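Local coordinates for uncharacterized protein conserved in bacteria with a cystatin-like fold (Silicibacter pomeroyi, PDB 3FLJ) that is of unknown function but has the cystatin-like fold of SnoaL-like domains, whose curved sheet may shelter a small-molecule pocket, at residues R48-T53 and D119-M124; L92-K97 and G105-T110. All coordinates share one frame; numbering follows the deposited sequence.

Interaction 1 (R48-T53 and D119-M124); sequences RFMPPT and DFEVVM
Phe49 lays the edge of its ring against the face of Phe120, a T-shaped pair with centroids 5.5 Å apart and planes at 76°. Both rings rise from the same face of the sheet. A first torsion of 175° swings the Phe49 ring toward the neighbouring strand, and its corner CE1 fits the notch between Phe120 CD1 and the methyl Val122 CG2, 3.6 Å from the latter. Val64, Val67 and Leu68 of helix 61-74 pack on Phe49, so the wedge lies between helix and sheet. This is the layout of the cystatin-like fold, a curved sheet wrapped round a helix; here strand 47-50 runs parallel to strand 117-125, and the ladder runs from Phe120 N to Arg48 O, Met50 N to Phe120 O and Val122 N to Met50 O, each 2.9 Å. Beyond it, Pro51 and Pro52 end the pairing, and Pro52 becomes the bump: its CD sits 3.9 Å from Val122 CB, while CG reaches SE of Met124, a selenomethionine, at 3.8 Å, in a hollow that Leu133 of helix 127-143 helps to line. On the other face Met50, also a selenomethionine, bends across Glu121 in the conformer modelled here, its CB 3.9 Å from Glu121 CG; the Glu121 carboxylate goes on to salt bridges with Arg125 and Arg81 of the second subunit. Near the start of the strand, Arg48 and Asp119 run side by side to a salt bridge, NE to OD1 at 2.7 Å, with NH2 reaching OD2; guanidinium and carboxylate planes are turned 61° apart, and both hydrogen bonds are weak. Replacing Arg48 with an alanine would probably leave the Asp119 carboxylate without its cationic mate and set it free to turn.

Interaction 2 (L92-K97 and G105-T110); sequences LEFQCK and GVDLIT
Phe94 lies flat over Gly105 in a beta hairpin made by strands 89-98 and 101-111 of the cystatin-like sheet. Its CG sits between the backbone N and the carbonyl carbon (chi1 63°), which folds the ring across onto the partner strand rather than out from the sheet. Gly105 CA is 3.8 Å from the ring centroid and 18° off its normal, a CH-pi contact; a CB at this position would run into Phe94 CZ. The backbone pairing is closed around them by Phe94 N to Gly105 O and Gly105 N to Phe94 O, each 2.9 Å, and a second doubly bonded pair joins Leu92 and Asp107. Between the two, Glu93 and Val106 form a non-hydrogen-bonded pair whose side chains leave from the opposite face; there the Glu93 carboxylate is held by salt bridges to Arg81 and Arg82.

Leu92 slants across Ile109, with CD1 4.0 Å from CG1, and Met27 of helix 22-31 packs on both. Asp107 crosses Phe94 at about a right angle, its carboxylate plane 36° from the ring plane. Tyr80 OH is hydrogen-bonded to OD2 of this buried acid, and an unidentified ligand, probably from the crystallisation liquor, lies close by and may mark a pocket. The remaining oxygen, Asp107 OD1, rests 3.3 Å from Phe94 CE2.

From the N terminus, the chain first lays down 48-53, then runs through helix 61-74 and strand 78-86 before reaching 92-97. A tight turn brings it back as 105-110, so interaction 2 closes a short hairpin. The next strand, 117-125, carries 119-124 back to the early strand, and interaction 1 thereby closes a long loop that contains the whole of interaction 2. The two contacts meet where strands 101-111 and 117-125 adjoin in one sheet: Val123 O lies 2.9 Å from Val106 N, a probable hydrogen bond, and Phe120 CG packs 3.4 Å from Ile109 CD1. Both contacts also touch the second subunit.

Interaction 1 (R48-T53 and D119-M124)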
# COMPACT_ATOMS: atom_id res chain seq x y z
N ARG A 48 4.78 -8.38 14.58
CA ARG A 48 5.72 -8.26 13.46
C ARG A 48 5.38 -6.97 12.72
O ARG A 48 4.25 -6.81 12.27
CB ARG A 48 5.58 -9.47 12.55
CG ARG A 48 6.03 -10.76 13.20
CD ARG A 48 5.83 -11.98 12.34
NE ARG A 48 4.42 -12.40 12.17
CZ ARG A 48 3.64 -13.00 13.09
NH1 ARG A 48 4.06 -13.29 14.32
NH2 ARG A 48 2.38 -13.34 12.77
N PHE A 49 6.35 -6.05 12.64
CA PHE A 49 6.21 -4.78 11.90
C PHE A 49 7.14 -4.84 10.68
O PHE A 49 8.33 -5.06 10.84
CB PHE A 49 6.51 -3.57 12.77
CG PHE A 49 6.49 -2.27 12.00
CD1 PHE A 49 5.27 -1.74 11.55
CD2 PHE A 49 7.68 -1.61 11.69
CE1 PHE A 49 5.23 -0.54 10.81
CE2 PHE A 49 7.67 -0.40 10.94
CZ PHE A 49 6.44 0.14 10.51
N MSE A 50 6.55 -4.63 9.49
CA MSE A 50 7.27 -4.65 8.21
C MSE A 50 7.17 -3.25 7.58
O MSE A 50 6.10 -2.87 7.07
CB MSE A 50 6.65 -5.73 7.34
CG MSE A 50 7.03 -7.14 7.77
SE MSE A 50 5.68 -8.42 7.27
CE MSE A 50 4.33 -7.97 8.66
N PRO A 51 8.28 -2.47 7.59
CA PRO A 51 8.21 -1.09 7.09
C PRO A 51 8.17 -0.97 5.56
O PRO A 51 8.50 -1.92 4.88
CB PRO A 51 9.50 -0.48 7.64
CG PRO A 51 10.47 -1.59 7.57
CD PRO A 51 9.68 -2.78 8.00
N PRO A 52 7.83 0.22 5.02
CA PRO A 52 7.83 0.37 3.55
C PRO A 52 9.24 0.54 2.94
O PRO A 52 9.40 0.41 1.72
CB PRO A 52 7.01 1.64 3.35
CG PRO A 52 7.31 2.47 4.54
CD PRO A 52 7.54 1.51 5.68
N THR A 53 10.23 0.82 3.80
CA THR A 53 11.61 1.10 3.42
C THR A 53 12.38 -0.18 3.11
O THR A 53 12.61 -0.48 1.94
CB THR A 53 12.28 1.92 4.53
OG1 THR A 53 12.11 1.22 5.77
CG2 THR A 53 11.61 3.30 4.66
N ASP A 119 0.27 -8.65 12.93
CA ASP A 119 1.09 -8.25 11.77
C ASP A 119 0.68 -6.84 11.35
O ASP A 119 -0.51 -6.57 11.24
CB ASP A 119 0.90 -9.18 10.59
CG ASP A 119 1.36 -10.58 10.89
OD1 ASP A 119 2.58 -10.78 11.00
OD2 ASP A 119 0.51 -11.48 10.97
N PHE A 120 1.68 -5.99 11.11
CA PHE A 120 1.52 -4.58 10.75
C PHE A 120 2.54 -4.37 9.61
O PHE A 120 3.74 -4.27 9.87
CB PHE A 120 1.83 -3.73 12.00
CG PHE A 120 1.40 -2.27 11.94
CD1 PHE A 120 1.50 -1.49 10.77
CD2 PHE A 120 0.99 -1.64 13.12
CE1 PHE A 120 1.11 -0.13 10.77
CE2 PHE A 120 0.61 -0.28 13.13
CZ PHE A 120 0.68 0.47 11.95
N GLU A 121 2.05 -4.33 8.37
CA GLU A 121 2.88 -4.18 7.17
C GLU A 121 2.50 -2.89 6.46
O GLU A 121 1.32 -2.67 6.18
CB GLU A 121 2.65 -5.40 6.28
CG GLU A 121 3.53 -5.45 5.03
CD GLU A 121 3.53 -6.82 4.39
OE1 GLU A 121 2.55 -7.57 4.56
OE2 GLU A 121 4.52 -7.16 3.73
N VAL A 122 3.50 -2.04 6.16
CA VAL A 122 3.27 -0.72 5.56
C VAL A 122 3.76 -0.67 4.12
O VAL A 122 4.91 -1.00 3.84
CB VAL A 122 3.91 0.40 6.39
CG1 VAL A 122 3.65 1.81 5.75
CG2 VAL A 122 3.40 0.38 7.83
N VAL A 123 2.86 -0.26 3.21
CA VAL A 123 3.16 -0.05 1.77
C VAL A 123 2.90 1.44 1.50
O VAL A 123 2.01 2.03 2.11
CB VAL A 123 2.33 -1.00 0.84
CG1 VAL A 123 2.80 -2.44 0.98
CG2 VAL A 123 0.84 -0.93 1.12
N MSE A 124 3.69 2.05 0.61
CA MSE A 124 3.60 3.48 0.30
C MSE A 124 3.93 3.86 -1.13
O MSE A 124 4.44 3.04 -1.91
CB MSE A 124 4.59 4.27 1.20
CG MSE A 124 4.09 4.63 2.56
SE MSE A 124 5.50 5.66 3.47
CE MSE A 124 5.70 7.20 2.45

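Interaction 2 (L92-K97 and G105-T110)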
# COMPACT_ATOMS: atom_id res chain seq x y z
N LEU A 92 -5.81 0.20 6.25
CA LEU A 92 -6.06 1.60 6.61
C LEU A 92 -5.22 2.50 5.70
O LEU A 92 -3.99 2.60 5.85
CB LEU A 92 -5.74 1.89 8.08
CG LEU A 92 -6.57 1.21 9.17
CD1 LEU A 92 -6.21 -0.25 9.31
CD2 LEU A 92 -6.42 1.94 10.54
N GLU A 93 -5.90 3.13 4.75
CA GLU A 93 -5.28 4.03 3.78
C GLU A 93 -5.08 5.40 4.41
O GLU A 93 -6.02 5.94 4.98
CB GLU A 93 -6.18 4.14 2.55
CG GLU A 93 -5.76 5.10 1.45
CD GLU A 93 -6.86 5.23 0.42
OE1 GLU A 93 -7.49 4.22 0.11
OE2 GLU A 93 -7.13 6.33 -0.04
N PHE A 94 -3.88 5.97 4.25
CA PHE A 94 -3.54 7.30 4.77
C PHE A 94 -2.81 8.17 3.76
O PHE A 94 -2.29 7.67 2.75
CB PHE A 94 -2.71 7.18 6.05
CG PHE A 94 -1.36 6.51 5.87
CD1 PHE A 94 -0.23 7.27 5.51
CD2 PHE A 94 -1.20 5.14 6.09
CE1 PHE A 94 1.05 6.66 5.36
CE2 PHE A 94 0.07 4.52 5.96
CZ PHE A 94 1.19 5.28 5.59
N GLN A 95 -2.81 9.48 4.04
CA GLN A 95 -2.05 10.48 3.32
C GLN A 95 -1.28 11.31 4.36
O GLN A 95 -1.76 11.54 5.48
CB GLN A 95 -2.95 11.37 2.47
CG GLN A 95 -2.17 12.29 1.50
CD GLN A 95 -3.05 13.08 0.55
OE1 GLN A 95 -4.24 12.81 0.40
NE2 GLN A 95 -2.45 14.07 -0.11
N CYS A 96 -0.07 11.73 3.99
CA CYS A 96 0.79 12.55 4.86
C CYS A 96 1.89 13.20 4.03
O CYS A 96 1.86 13.14 2.78
CB CYS A 96 1.38 11.68 6.00
SG CYS A 96 2.41 10.36 5.41
N LYS A 97 2.80 13.89 4.71
CA LYS A 97 4.02 14.42 4.09
C LYS A 97 5.25 13.99 4.89
O LYS A 97 5.16 13.69 6.09
CB LYS A 97 3.97 15.95 3.98
CG LYS A 97 2.73 16.49 3.28
CD LYS A 97 2.77 17.98 2.98
CE LYS A 97 3.70 18.31 1.82
NZ LYS A 97 3.57 19.72 1.33
N GLY A 105 -0.15 5.96 1.71
CA GLY A 105 0.18 4.61 2.13
C GLY A 105 -0.99 3.83 2.67
O GLY A 105 -2.10 4.35 2.72
N VAL A 106 -0.72 2.56 2.98
CA VAL A 106 -1.68 1.64 3.61
C VAL A 106 -1.01 0.88 4.76
O VAL A 106 0.08 0.33 4.57
CB VAL A 106 -2.28 0.61 2.62
CG1 VAL A 106 -3.22 -0.41 3.36
CG2 VAL A 106 -3.03 1.33 1.50
N ASP A 107 -1.66 0.87 5.93
CA ASP A 107 -1.27 0.02 7.06
C ASP A 107 -2.07 -1.27 6.89
O ASP A 107 -3.30 -1.26 7.02
CB ASP A 107 -1.63 0.67 8.42
CG ASP A 107 -0.87 1.97 8.68
OD1 ASP A 107 0.30 2.11 8.24
OD2 ASP A 107 -1.43 2.84 9.36
N LEU A 108 -1.38 -2.38 6.57
CA LEU A 108 -2.01 -3.70 6.41
C LEU A 108 -1.95 -4.37 7.78
O LEU A 108 -0.86 -4.72 8.25
CB LEU A 108 -1.29 -4.54 5.35
CG LEU A 108 -1.40 -4.02 3.92
CD1 LEU A 108 -0.36 -4.70 3.01
CD2 LEU A 108 -2.84 -4.19 3.38
N ILE A 109 -3.12 -4.55 8.39
CA ILE A 109 -3.24 -5.08 9.75
C ILE A 109 -3.90 -6.44 9.79
O ILE A 109 -4.94 -6.62 9.15
CB ILE A 109 -4.04 -4.10 10.66
CG1 ILE A 109 -3.36 -2.72 10.73
CG2 ILE A 109 -4.23 -4.66 12.09
CD1 ILE A 109 -1.94 -2.66 11.30
N THR A 110 -3.29 -7.37 10.52
CA THR A 110 -3.85 -8.69 10.82
C THR A 110 -3.95 -8.75 12.35
O THR A 110 -2.94 -8.60 13.05
CB THR A 110 -2.98 -9.84 10.31
OG1 THR A 110 -2.63 -9.59 8.94
CG2 THR A 110 -3.75 -11.17 10.41